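PDB 3D7I: carboxymuconolactone decarboxylase family protein from Methanocaldococcus jannaschii, which may act as a peroxiredoxin-like oxidoreductase of the AhpD-like clan, possibly helping this archaeon to detoxify oxygen. Local coordinates for residues Y41-L46 against L72-E78. Numbering follows the deposited sequence.
Sequences YKTQKL and LGITKEE
The N-terminal turn and a half of helix 41-53 (K45 N to Y41 O 2.8 Å, L46 N to K42 O 3.0 Å) faces a tight link between two further helices. At G73 the backbone turns to positive phi (70/22), I74 and T75 run extended, and helix 76-90 starts with a capping box: E78 N donates to T75 OG1 (3.0 Å, T75 chi1 p) and T75 N to E78 OE1 (2.9 Å). CA atoms come nearest at K42-L72 (6.7 Å) and L46-E78 (8.2 Å). K42, all-trans, stretches along the link so that its NZ forms a hydrogen-bonded salt bridge with E78 OE2 at 2.7 Å. One water ties the polar end together, accepting from K42 NZ (3.1 Å) and donating to G73 O (2.8 Å) and E78 OE1 (2.7 Å). On the apolar side of the contact, L72 CD2 meets Y41 CD2 (3.6 Å), K42 CA (3.6 Å) and K45 CG (3.7 Å), while I74 CD1 reaches L46 CD2 (3.8 Å) and I74 CG1 lies 3.9 Å from K42 CG. Q44 NE2 donates to V33 O and to D81 O of the second subunit, K76 NZ to L102 O and L105 O. A capped interhelical link joining helices 58-72 and 76-90 thus packs against the start of helix 41-53, within the all-helical AhpD-like fold. Helix 58-72 borders it through Q64 and A68, and L39 of the second subunit packs on L46.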
loop_
_atom_site.group_PDB
_atom_site.type_symbol
_atom_site.label_atom_id
_atom_site.label_comp_id
_atom_site.label_asym_id
_atom_site.label_seq_id
_atom_site.Cartn_x
_atom_site.Cartn_y
_atom_site.Cartn_z
ATOM N N TYR B 41 25.949 -8.001 -2.430
ATOM C CA TYR B 41 25.113 -7.245 -3.346
ATOM C C TYR B 41 24.011 -8.106 -3.968
ATOM O O TYR B 41 22.859 -7.677 -4.090
ATOM C CB TYR B 41 26.025 -6.705 -4.444
ATOM C CG TYR B 41 25.403 -5.783 -5.448
ATOM C CD1 TYR B 41 24.502 -4.798 -5.074
ATOM C CD2 TYR B 41 25.777 -5.855 -6.794
ATOM C CE1 TYR B 41 23.965 -3.929 -6.016
ATOM C CE2 TYR B 41 25.248 -5.000 -7.731
ATOM C CZ TYR B 41 24.356 -4.034 -7.340
ATOM O OH TYR B 41 23.838 -3.169 -8.278
ATOM N N LYS B 42 24.366 -9.320 -4.357
ATOM C CA LYS B 42 23.351 -10.255 -4.886
ATOM C C LYS B 42 22.173 -10.442 -3.934
ATOM O O LYS B 42 21.017 -10.387 -4.359
ATOM C CB LYS B 42 23.977 -11.596 -5.217
ATOM C CG LYS B 42 23.028 -12.639 -5.795
ATOM C CD LYS B 42 23.744 -13.987 -5.954
ATOM C CE LYS B 42 22.875 -15.014 -6.674
ATOM N NZ LYS B 42 23.594 -16.305 -6.881
ATOM N N THR B 43 22.465 -10.683 -2.666
ATOM C CA THR B 43 21.416 -10.870 -1.663
ATOM C C THR B 43 20.534 -9.636 -1.532
ATOM O O THR B 43 19.319 -9.733 -1.481
ATOM C CB THR B 43 21.987 -11.255 -0.290
ATOM O OG1 THR B 43 22.708 -12.482 -0.418
ATOM C CG2 THR B 43 20.883 -11.445 0.741
ATOM N N GLN B 44 21.157 -8.467 -1.487
ATOM C CA GLN B 44 20.414 -7.233 -1.429
ATOM C C GLN B 44 19.542 -6.988 -2.668
ATOM O O GLN B 44 18.447 -6.481 -2.535
ATOM C CB GLN B 44 21.348 -6.051 -1.220
ATOM C CG GLN B 44 21.991 -6.004 0.121
ATOM C CD GLN B 44 22.802 -4.752 0.289
ATOM O OE1 GLN B 44 23.754 -4.547 -0.455
ATOM N NE2 GLN B 44 22.440 -3.913 1.273
ATOM N N LYS B 45 20.043 -7.311 -3.848
ATOM C CA LYS B 45 19.245 -7.170 -5.067
ATOM C C LYS B 45 18.055 -8.134 -5.096
ATOM O O LYS B 45 16.987 -7.774 -5.572
ATOM C CB LYS B 45 20.116 -7.356 -6.317
ATOM C CG LYS B 45 20.912 -6.104 -6.613
ATOM C CD LYS B 45 20.038 -4.997 -7.222
ATOM C CE LYS B 45 20.872 -3.726 -7.393
ATOM N NZ LYS B 45 20.104 -2.576 -7.959
ATOM N N LEU B 46 18.247 -9.340 -4.574
ATOM C CA LEU B 46 17.133 -10.309 -4.403
ATOM C C LEU B 46 16.060 -9.767 -3.464
ATOM O O LEU B 46 14.859 -9.877 -3.725
ATOM C CB LEU B 46 17.659 -11.679 -3.921
ATOM C CG LEU B 46 18.520 -12.459 -4.928
ATOM C CD1 LEU B 46 19.198 -13.662 -4.271
ATOM C CD2 LEU B 46 17.690 -12.923 -6.137
ATOM N N LEU B 72 24.044 -8.920 -12.437
ATOM C CA LEU B 72 24.561 -9.858 -11.434
ATOM C C LEU B 72 24.512 -11.329 -11.845
ATOM O O LEU B 72 24.987 -12.192 -11.113
ATOM C CB LEU B 72 23.799 -9.675 -10.103
ATOM C CG LEU B 72 23.862 -8.301 -9.417
ATOM C CD1 LEU B 72 22.918 -7.291 -10.080
ATOM C CD2 LEU B 72 23.539 -8.399 -7.932
ATOM N N GLY B 73 23.919 -11.653 -12.983
ATOM C CA GLY B 73 23.787 -13.063 -13.350
ATOM C C GLY B 73 22.808 -13.853 -12.485
ATOM O O GLY B 73 22.882 -15.091 -12.398
ATOM N N ILE B 74 21.876 -13.152 -11.847
ATOM C CA ILE B 74 20.814 -13.823 -11.071
ATOM C C ILE B 74 19.959 -14.672 -12.041
ATOM O O ILE B 74 19.702 -14.238 -13.164
ATOM C CB ILE B 74 20.023 -12.780 -10.254
ATOM C CG1 ILE B 74 20.855 -12.369 -9.019
ATOM C CG2 ILE B 74 18.622 -13.317 -9.857
ATOM C CD1 ILE B 74 20.365 -11.143 -8.257
ATOM N N THR B 75 19.574 -15.888 -11.643
ATOM C CA THR B 75 18.798 -16.775 -12.539
ATOM C C THR B 75 17.292 -16.616 -12.380
ATOM O O THR B 75 16.827 -16.118 -11.364
ATOM C CB THR B 75 19.107 -18.265 -12.339
ATOM O OG1 THR B 75 18.756 -18.657 -11.019
ATOM C CG2 THR B 75 20.669 -18.605 -12.656
ATOM N N LYS B 76 16.526 -17.091 -13.359
ATOM C CA LYS B 76 15.071 -17.083 -13.201
ATOM C C LYS B 76 14.662 -17.996 -12.038
ATOM O O LYS B 76 13.716 -17.662 -11.317
ATOM C CB LYS B 76 14.353 -17.495 -14.485
ATOM C CG LYS B 76 14.475 -16.497 -15.637
ATOM C CD LYS B 76 13.492 -16.858 -16.757
ATOM C CE LYS B 76 13.305 -15.713 -17.747
ATOM N NZ LYS B 76 12.087 -15.932 -18.592
ATOM N N GLU B 77 15.398 -19.100 -11.813
ATOM C CA GLU B 77 15.126 -19.986 -10.677
ATOM C C GLU B 77 15.320 -19.272 -9.326
ATOM O O GLU B 77 14.535 -19.444 -8.403
ATOM C CB GLU B 77 16.023 -21.232 -10.716
ATOM C CG GLU B 77 15.635 -22.283 -9.660
ATOM C CD GLU B 77 16.512 -23.539 -9.712
ATOM O OE1 GLU B 77 17.725 -23.419 -10.041
ATOM O OE2 GLU B 77 15.967 -24.634 -9.429
ATOM N N GLU B 78 16.360 -18.457 -9.215
ATOM C CA GLU B 78 16.560 -17.661 -8.006
ATOM C C GLU B 78 15.436 -16.631 -7.816
ATOM O O GLU B 78 14.934 -16.447 -6.705
ATOM C CB GLU B 78 17.910 -16.955 -8.025
ATOM C CG GLU B 78 19.081 -17.909 -7.890
ATOM C CD GLU B 78 20.450 -17.260 -8.115
ATOM O OE1 GLU B 78 20.592 -16.295 -8.909
ATOM O OE2 GLU B 78 21.404 -17.728 -7.471
HETATM O O HOH W 1 23.044 -16.567 -9.971
#